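Local coordinates for protein Ton_1535 (Thermococcus onnurineus, PDB 3ZPJ) that is of unknown function but folds as an all-helical alpha-solenoid, a shape that in other proteins often serves as a binding scaffold, at residues I158-D163 with I187-V193; L165-G169 with F180-A184; K317-L321 with E347-I352. All coordinates share one frame; numbering follows the deposited sequence.

Contact 1. Residues I158-D163 with I187-V193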
loop_
_atom_site.group_PDB
_atom_site.type_symbol
_atom_site.label_atom_id
_atom_site.label_comp_id
_atom_site.label_asym_id
_atom_site.label_seq_id
_atom_site.Cartn_x
_atom_site.Cartn_y
_atom_site.Cartn_z
ATOM N N ILE A 158 -17.571 -12.540 -2.257
ATOM C CA ILE A 158 -17.228 -11.135 -2.351
ATOM C C ILE A 158 -16.383 -10.636 -1.161
ATOM O O ILE A 158 -15.478 -9.834 -1.347
ATOM C CB ILE A 158 -18.494 -10.299 -2.572
ATOM C CG1 ILE A 158 -19.184 -10.806 -3.836
ATOM C CG2 ILE A 158 -18.147 -8.837 -2.753
ATOM C CD1 ILE A 158 -20.408 -10.051 -4.249
ATOM N N LEU A 159 -16.652 -11.128 0.048
ATOM C CA LEU A 159 -15.852 -10.735 1.218
ATOM C C LEU A 159 -14.425 -11.234 1.060
ATOM O O LEU A 159 -13.462 -10.584 1.499
ATOM C CB LEU A 159 -16.470 -11.258 2.528
ATOM C CG LEU A 159 -17.769 -10.567 2.946
ATOM C CD1 LEU A 159 -18.427 -11.242 4.123
ATOM C CD2 LEU A 159 -17.488 -9.099 3.262
ATOM N N ARG A 160 -14.273 -12.388 0.413
ATOM C CA ARG A 160 -12.927 -12.894 0.174
ATOM C C ARG A 160 -12.147 -11.996 -0.823
ATOM O O ARG A 160 -10.944 -11.828 -0.717
ATOM C CB ARG A 160 -12.973 -14.347 -0.270
ATOM C CG ARG A 160 -11.615 -14.943 -0.589
ATOM C CD ARG A 160 -10.809 -15.193 0.665
ATOM N NE ARG A 160 -9.557 -15.888 0.354
ATOM C CZ ARG A 160 -8.498 -15.923 1.155
ATOM N NH1 ARG A 160 -8.531 -15.305 2.324
ATOM N NH2 ARG A 160 -7.410 -16.579 0.786
ATOM N N ILE A 161 -12.844 -11.413 -1.787
ATOM C CA ILE A 161 -12.216 -10.451 -2.686
ATOM C C ILE A 161 -11.767 -9.241 -1.863
ATOM O O ILE A 161 -10.654 -8.769 -2.023
ATOM C CB ILE A 161 -13.199 -10.005 -3.743
ATOM C CG1 ILE A 161 -13.616 -11.224 -4.576
ATOM C CG2 ILE A 161 -12.589 -8.938 -4.641
ATOM C CD1 ILE A 161 -14.412 -10.834 -5.811
ATOM N N GLY A 162 -12.644 -8.770 -0.976
ATOM C CA GLY A 162 -12.303 -7.738 -0.017
ATOM C C GLY A 162 -11.007 -8.025 0.709
ATOM O O GLY A 162 -10.117 -7.176 0.703
ATOM N N ASP A 163 -10.892 -9.212 1.314
ATOM C CA ASP A 163 -9.690 -9.559 2.055
ATOM C C ASP A 163 -8.477 -9.474 1.148
ATOM O O ASP A 163 -7.439 -8.943 1.542
ATOM C CB ASP A 163 -9.766 -10.965 2.649
ATOM C CG ASP A 163 -10.780 -11.087 3.781
ATOM O OD1 ASP A 163 -11.219 -10.055 4.304
ATOM O OD2 ASP A 163 -11.136 -12.227 4.150
ATOM N N ILE A 187 -16.592 -2.894 -0.283
ATOM C CA ILE A 187 -17.129 -4.254 -0.152
ATOM C C ILE A 187 -17.529 -4.548 1.301
ATOM O O ILE A 187 -18.602 -5.113 1.562
ATOM C CB ILE A 187 -16.102 -5.303 -0.644
ATOM C CG1 ILE A 187 -16.103 -5.390 -2.172
ATOM C CG2 ILE A 187 -16.396 -6.661 -0.072
ATOM C CD1 ILE A 187 -14.951 -6.265 -2.726
ATOM N N PHE A 188 -16.670 -4.150 2.241
ATOM C CA PHE A 188 -16.903 -4.416 3.650
ATOM C C PHE A 188 -18.049 -3.575 4.190
ATOM O O PHE A 188 -18.787 -3.989 5.098
ATOM C CB PHE A 188 -15.619 -4.159 4.438
ATOM C CG PHE A 188 -14.533 -5.137 4.121
ATOM C CD1 PHE A 188 -14.854 -6.403 3.644
ATOM C CD2 PHE A 188 -13.205 -4.805 4.286
ATOM C CE1 PHE A 188 -13.866 -7.311 3.338
ATOM C CE2 PHE A 188 -12.198 -5.720 3.971
ATOM C CZ PHE A 188 -12.538 -6.969 3.511
ATOM N N ASP A 189 -18.200 -2.391 3.610
ATOM C CA ASP A 189 -19.290 -1.504 3.955
ATOM C C ASP A 189 -20.640 -2.054 3.485
ATOM O O ASP A 189 -21.594 -2.138 4.271
ATOM C CB ASP A 189 -19.056 -0.129 3.341
ATOM C CG ASP A 189 -20.097 0.881 3.771
ATOM O OD1 ASP A 189 -20.351 1.005 4.992
ATOM O OD2 ASP A 189 -20.675 1.536 2.880
ATOM N N LYS A 190 -20.729 -2.413 2.203
ATOM C CA LYS A 190 -22.007 -2.892 1.654
ATOM C C LYS A 190 -22.399 -4.239 2.237
ATOM O O LYS A 190 -23.581 -4.550 2.324
ATOM C CB LYS A 190 -21.975 -3.019 0.126
ATOM C CG LYS A 190 -21.609 -1.767 -0.630
ATOM C CD LYS A 190 -22.460 -0.577 -0.247
ATOM C CE LYS A 190 -22.158 0.584 -1.181
ATOM N NZ LYS A 190 -22.385 0.188 -2.604
ATOM N N LEU A 191 -21.408 -5.040 2.623
ATOM C CA LEU A 191 -21.694 -6.401 3.071
ATOM C C LEU A 191 -21.744 -6.552 4.592
ATOM O O LEU A 191 -21.815 -7.674 5.108
ATOM C CB LEU A 191 -20.696 -7.385 2.471
ATOM C CG LEU A 191 -20.895 -7.635 0.988
ATOM C CD1 LEU A 191 -19.967 -8.744 0.582
ATOM C CD2 LEU A 191 -22.344 -8.029 0.720
ATOM N N HIS A 192 -21.676 -5.429 5.300
ATOM C CA HIS A 192 -21.955 -5.418 6.736
ATOM C C HIS A 192 -20.943 -6.147 7.627
ATOM O O HIS A 192 -21.322 -6.751 8.631
ATOM C CB HIS A 192 -23.370 -5.933 6.982
ATOM C CG HIS A 192 -24.372 -5.328 6.056
ATOM N ND1 HIS A 192 -25.314 -6.070 5.378
ATOM C CD2 HIS A 192 -24.543 -4.045 5.652
ATOM C CE1 HIS A 192 -26.039 -5.271 4.618
ATOM N NE2 HIS A 192 -25.591 -4.037 4.769
ATOM N N VAL A 193 -19.664 -6.098 7.262
ATOM C CA VAL A 193 -18.631 -6.505 8.207
ATOM C C VAL A 193 -17.915 -5.253 8.762
ATOM O O VAL A 193 -16.870 -4.833 8.274
ATOM C CB VAL A 193 -17.680 -7.535 7.601
ATOM C CG1 VAL A 193 -18.389 -8.890 7.519
ATOM C CG2 VAL A 193 -17.230 -7.080 6.214
#

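Contact 2. Residues L165-G169 with F180-A184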
loop_
_atom_site.group_PDB
_atom_site.type_symbol
_atom_site.label_atom_id
_atom_site.label_comp_id
_atom_site.label_asym_id
_atom_site.label_seq_id
_atom_site.Cartn_x
_atom_site.Cartn_y
_atom_site.Cartn_z
ATOM N N LEU A 165 -8.137 -7.765 -1.772
ATOM C CA LEU A 165 -7.926 -6.385 -2.197
ATOM C C LEU A 165 -7.101 -5.712 -1.103
ATOM O O LEU A 165 -6.075 -5.105 -1.376
ATOM C CB LEU A 165 -9.261 -5.657 -2.409
ATOM C CG LEU A 165 -10.000 -5.921 -3.719
ATOM C CD1 LEU A 165 -11.455 -5.499 -3.590
ATOM C CD2 LEU A 165 -9.350 -5.201 -4.895
ATOM N N GLU A 166 -7.525 -5.905 0.144
ATOM C CA GLU A 166 -6.862 -5.304 1.290
ATOM C C GLU A 166 -5.410 -5.736 1.419
ATOM O O GLU A 166 -4.528 -4.905 1.651
ATOM C CB GLU A 166 -7.630 -5.570 2.592
ATOM C CG GLU A 166 -7.031 -4.831 3.794
ATOM C CD GLU A 166 -7.650 -5.220 5.128
ATOM O OE1 GLU A 166 -8.490 -6.148 5.159
ATOM O OE2 GLU A 166 -7.287 -4.595 6.153
ATOM N N LYS A 167 -5.147 -7.026 1.241
ATOM C CA LYS A 167 -3.782 -7.523 1.388
ATOM C C LYS A 167 -2.889 -7.031 0.239
ATOM O O LYS A 167 -1.713 -6.736 0.440
ATOM C CB LYS A 167 -3.750 -9.050 1.524
ATOM C CG LYS A 167 -2.348 -9.671 1.474
ATOM C CD LYS A 167 -1.781 -9.902 2.847
ATOM C CE LYS A 167 -0.412 -10.601 2.784
ATOM N NZ LYS A 167 -0.447 -12.097 2.801
ATOM N N ALA A 168 -3.456 -6.921 -0.953
ATOM C CA ALA A 168 -2.732 -6.352 -2.084
ATOM C C ALA A 168 -2.331 -4.924 -1.750
ATOM O O ALA A 168 -1.163 -4.545 -1.862
ATOM C CB ALA A 168 -3.601 -6.379 -3.337
ATOM N N GLY A 169 -3.318 -4.143 -1.331
ATOM C CA GLY A 169 -3.066 -2.796 -0.859
ATOM C C GLY A 169 -1.922 -2.717 0.141
ATOM O O GLY A 169 -1.003 -1.915 -0.025
ATOM N N PHE A 180 -7.067 -0.146 -4.259
ATOM C CA PHE A 180 -7.350 -1.452 -3.679
ATOM C C PHE A 180 -8.099 -1.280 -2.370
ATOM O O PHE A 180 -9.083 -1.973 -2.095
ATOM C CB PHE A 180 -6.044 -2.224 -3.447
ATOM C CG PHE A 180 -5.304 -2.537 -4.718
ATOM C CD1 PHE A 180 -4.488 -1.584 -5.314
ATOM C CD2 PHE A 180 -5.462 -3.766 -5.344
ATOM C CE1 PHE A 180 -3.831 -1.851 -6.501
ATOM C CE2 PHE A 180 -4.808 -4.039 -6.533
ATOM C CZ PHE A 180 -3.981 -3.083 -7.112
ATOM N N TYR A 181 -7.627 -0.346 -1.559
ATOM C CA TYR A 181 -8.271 -0.056 -0.293
ATOM C C TYR A 181 -9.704 0.480 -0.451
ATOM O O TYR A 181 -10.598 0.114 0.315
ATOM C CB TYR A 181 -7.456 0.964 0.482
ATOM C CG TYR A 181 -6.206 0.459 1.140
ATOM C CD1 TYR A 181 -6.062 -0.866 1.535
ATOM C CD2 TYR A 181 -5.156 1.340 1.401
ATOM C CE1 TYR A 181 -4.860 -1.307 2.165
ATOM C CE2 TYR A 181 -3.991 0.923 2.017
ATOM C CZ TYR A 181 -3.836 -0.384 2.397
ATOM O OH TYR A 181 -2.649 -0.725 3.020
ATOM N N LYS A 182 -9.926 1.342 -1.432
ATOM C CA LYS A 182 -11.266 1.884 -1.642
ATOM C C LYS A 182 -12.250 0.775 -2.010
ATOM O O LYS A 182 -13.375 0.763 -1.511
ATOM C CB LYS A 182 -11.273 2.942 -2.743
ATOM C CG LYS A 182 -10.219 4.000 -2.623
ATOM C CD LYS A 182 -10.611 5.137 -1.723
ATOM C CE LYS A 182 -9.739 6.340 -2.035
ATOM N NZ LYS A 182 -9.739 6.591 -3.505
ATOM N N MET A 183 -11.823 -0.153 -2.875
ATOM C CA MET A 183 -12.689 -1.273 -3.308
ATOM C C MET A 183 -12.993 -2.195 -2.125
ATOM O O MET A 183 -14.152 -2.551 -1.880
ATOM C CB MET A 183 -12.090 -2.060 -4.489
ATOM C CG MET A 183 -13.149 -2.769 -5.350
ATOM S SD MET A 183 -12.625 -3.670 -6.829
ATOM C CE MET A 183 -11.300 -2.651 -7.340
ATOM N N ALA A 184 -11.971 -2.501 -1.339
ATOM C CA ALA A 184 -12.158 -3.350 -0.170
ATOM C C ALA A 184 -13.147 -2.709 0.809
ATOM O O ALA A 184 -14.087 -3.376 1.277
ATOM C CB ALA A 184 -10.816 -3.661 0.509
#

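Contact 3. Residues K317-L321 with E347-I352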
loop_
_atom_site.group_PDB
_atom_site.type_symbol
_atom_site.label_atom_id
_atom_site.label_comp_id
_atom_site.label_asym_id
_atom_site.label_seq_id
_atom_site.Cartn_x
_atom_site.Cartn_y
_atom_site.Cartn_z
ATOM N N LYS A 317 -4.857 31.628 3.678
ATOM C CA LYS A 317 -6.229 31.579 4.173
ATOM C C LYS A 317 -6.355 30.518 5.259
ATOM O O LYS A 317 -6.751 30.820 6.390
ATOM C CB LYS A 317 -7.222 31.295 3.037
ATOM C CG LYS A 317 -8.661 31.139 3.521
ATOM C CD LYS A 317 -9.668 31.210 2.385
ATOM C CE LYS A 317 -10.363 29.878 2.162
ATOM N NZ LYS A 317 -11.438 29.981 1.134
ATOM N N ALA A 318 -6.002 29.282 4.904
ATOM C CA ALA A 318 -6.058 28.148 5.825
ATOM C C ALA A 318 -5.451 28.488 7.181
ATOM O O ALA A 318 -6.073 28.283 8.223
ATOM C CB ALA A 318 -5.352 26.943 5.226
ATOM N N ILE A 319 -4.235 29.019 7.158
ATOM C CA ILE A 319 -3.560 29.402 8.388
ATOM C C ILE A 319 -4.422 30.375 9.180
ATOM O O ILE A 319 -4.555 30.253 10.397
ATOM C CB ILE A 319 -2.198 30.049 8.096
ATOM C CG1 ILE A 319 -1.223 29.005 7.539
ATOM C CG2 ILE A 319 -1.640 30.715 9.351
ATOM C CD1 ILE A 319 0.048 29.616 6.933
ATOM N N ALA A 320 -5.029 31.323 8.474
ATOM C CA ALA A 320 -5.813 32.360 9.126
ATOM C C ALA A 320 -7.093 31.798 9.732
ATOM O O ALA A 320 -7.511 32.231 10.802
ATOM C CB ALA A 320 -6.125 33.485 8.161
ATOM N N LEU A 321 -7.714 30.838 9.057
ATOM C CA LEU A 321 -8.918 30.212 9.595
ATOM C C LEU A 321 -8.599 29.459 10.879
ATOM O O LEU A 321 -9.328 29.561 11.871
ATOM C CB LEU A 321 -9.541 29.247 8.588
ATOM C CG LEU A 321 -10.076 29.823 7.279
ATOM C CD1 LEU A 321 -10.734 28.714 6.474
ATOM C CD2 LEU A 321 -11.042 30.976 7.524
ATOM N N GLU A 347 -13.437 35.511 0.824
ATOM C CA GLU A 347 -13.967 34.248 1.312
ATOM C C GLU A 347 -13.469 33.940 2.715
ATOM O O GLU A 347 -14.219 33.464 3.560
ATOM C CB GLU A 347 -13.571 33.129 0.363
ATOM C CG GLU A 347 -13.992 33.404 -1.056
ATOM C CD GLU A 347 -13.507 32.339 -1.997
ATOM O OE1 GLU A 347 -12.751 31.451 -1.535
ATOM O OE2 GLU A 347 -13.878 32.392 -3.191
ATOM N N ALA A 348 -12.196 34.219 2.953
ATOM C CA ALA A 348 -11.613 34.060 4.273
ATOM C C ALA A 348 -12.271 35.033 5.233
ATOM O O ALA A 348 -12.353 34.780 6.429
ATOM C CB ALA A 348 -10.122 34.319 4.219
ATOM N N LEU A 349 -12.739 36.151 4.700
ATOM C CA LEU A 349 -13.288 37.218 5.528
ATOM C C LEU A 349 -14.738 36.915 5.917
ATOM O O LEU A 349 -15.255 37.433 6.909
ATOM C CB LEU A 349 -13.159 38.558 4.799
ATOM C CG LEU A 349 -12.512 39.715 5.570
ATOM C CD1 LEU A 349 -11.724 39.216 6.775
ATOM C CD2 LEU A 349 -11.631 40.567 4.660
ATOM N N ASN A 350 -15.381 36.058 5.127
ATOM C CA ASN A 350 -16.727 35.583 5.431
ATOM C C ASN A 350 -16.678 34.398 6.381
ATOM O O ASN A 350 -17.408 34.346 7.369
ATOM C CB ASN A 350 -17.460 35.176 4.151
ATOM C CG ASN A 350 -17.698 36.345 3.217
ATOM O OD1 ASN A 350 -17.929 37.480 3.654
ATOM N ND2 ASN A 350 -17.641 36.075 1.918
ATOM N N GLU A 351 -15.809 33.443 6.070
ATOM C CA GLU A 351 -15.655 32.254 6.893
ATOM C C GLU A 351 -15.230 32.590 8.327
ATOM O O GLU A 351 -15.546 31.854 9.256
ATOM C CB GLU A 351 -14.696 31.267 6.229
ATOM C CG GLU A 351 -15.201 30.793 4.879
ATOM C CD GLU A 351 -14.250 29.834 4.195
ATOM O OE1 GLU A 351 -13.363 29.287 4.881
ATOM O OE2 GLU A 351 -14.387 29.626 2.969
ATOM N N ILE A 352 -14.537 33.710 8.506
ATOM C CA ILE A 352 -14.194 34.205 9.841
ATOM C C ILE A 352 -15.462 34.701 10.551
ATOM O O ILE A 352 -15.502 34.862 11.774
ATOM C CB ILE A 352 -13.078 35.275 9.765
ATOM C CG1 ILE A 352 -11.731 34.593 9.505
ATOM C CG2 ILE A 352 -12.993 36.118 11.032
ATOM C CD1 ILE A 352 -10.549 35.552 9.478
#

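Contact 1. Residues I158-D163 with I187-V193
I187 packs against helix 151-170 as a knob into a hole formed by I158, L159, I161 and G162, a knobs-into-holes contact between two consecutive antiparallel helices of the alpha-solenoid. Its CG2, anti to the backbone N (chi1 -79° for CG1), reaches the carbonyl oxygen I158 O at 3.5 Å and leans on I158 CG2, while its CD1 runs on to I161 CG2, 4.0 Å away, the two isoleucine side chains crossing at about a right angle. F141, I144 and I145 of helix 130-146 pack on I158 as well. F188 follows with its ring reaching G162 obliquely: F188 CZ lies 3.4 Å from G162 C, and a side chain at this glycine would collide with the ring. L159 O lies at the ring edge, near its plane, whereas D163 OD1 approaches obliquely, the carboxylate and ring planes 52° apart; the same oxygen is salt-bridged to R196 of the next helix. L191, the first residue past helix 174-190, points its side chain at the first helix. Its CD1 wedges between I158 CG2, at 3.8 Å, and L159 CD2, at 3.7 Å, and it also touches V155 one turn earlier. V193, at the N-cap position of helix 194-209, closes the contact, its CG2 meeting L159 CD2 at 3.6 Å.

Contact 2. Residues L165-G169 with F180-A184
L165 and M183 cross at about a right angle, a main apolar junction of this helical hairpin in the alpha-solenoid, where helices 151-170 and 174-190 run antiparallel (158°) with local axes 8.0 Å apart. L165 CD1 sits on the root of the methionine, 3.6 Å from M183 CB; the sulfur lies near both leucine methyls, and a bend at chi3 brings M183 CE within 4.0 Å of L165 CD2. At the next residue, A184, CB meets L165 CB at 3.9 Å. A168 CB meets the F180 ring obliquely, 3.8 Å from CD2, and F180 CB lies close to L165 O. L134 of helix 130-146 also packs on F180 and M183. Y181, its CG beside the backbone N (chi1 -76°), sends its ring along the other flank, with E166 O at the ring edge 3.6 Å from CE1. G169 has no side chain, and a CB there would collide with CE1. The phenol oxygen is hydrogen-bonded to D170 and R219, so an alanine at Y181 would probably leave both without this link and open a gap beside G169. That hydroxyl ends 3.6 Å from the backbone carbon: Y181 OH to G169 C.

Contact 3. Residues K317-L321 with E347-I352
K317 lays its aliphatic chain against A348, and this is the close-packed part of the contact: K317 CG and CD each lie 3.6 Å from A348 CB. With CG anti to the backbone N (chi1 176°), the lysine chain leaves helix 309-325 toward helix 342-351, then bends at chi3 so that its ammonium group reaches past A348 to the acidic residues. A348 also touches I336 of helix 332-338, the helix that comes between the two segments in sequence. Farther along, L321 CD2 approaches I352 CG1 at 4.2 Å, while I352 itself also packs on V332 and I336. The outer side is looser and polar. K317 NZ forms salt bridges with E347 OE1 at 3.3 Å and with E351 OE2 at 3.5 Å, both weak as hydrogen bonds, the E351 chain crossing the lysine at about a right angle and the E347 chain more obliquely. The two carboxylates, one helical turn apart, both face the one ammonium group, which would probably ease their mutual repulsion. E351 OE1 lies 3.1 Å from L321 CD1, with E351 CB also near L321 CD2. Near-parallel helices (15°) with local axes 10.2 Å apart, separated in sequence by an intervening helix, make this a surface contact between helices 309-325 and 342-351 near the C-terminal end of the alpha-solenoid.

How the contacts relate
Contacts 1 and 2 are two stations along one helix pair: both lie on helices 151-170 and 174-190, their centres are 10 Å apart, and they touch, I187 CD1 meeting L165 CD1 at 3.7 Å. Contact 2 lies nearer the connecting turn and falls within the stretch of chain that contact 1 spans, so together they form a continuous hairpin interface. Contact 3 comes later in the chain, on helices 309-325 and 342-351, with its centre about 41 Å from that of contact 1 and 37 Å from that of contact 2. The first two join antiparallel neighbours, the third near-parallel helices with another helix between them in sequence: two ways of building the elongated solenoid from local contacts.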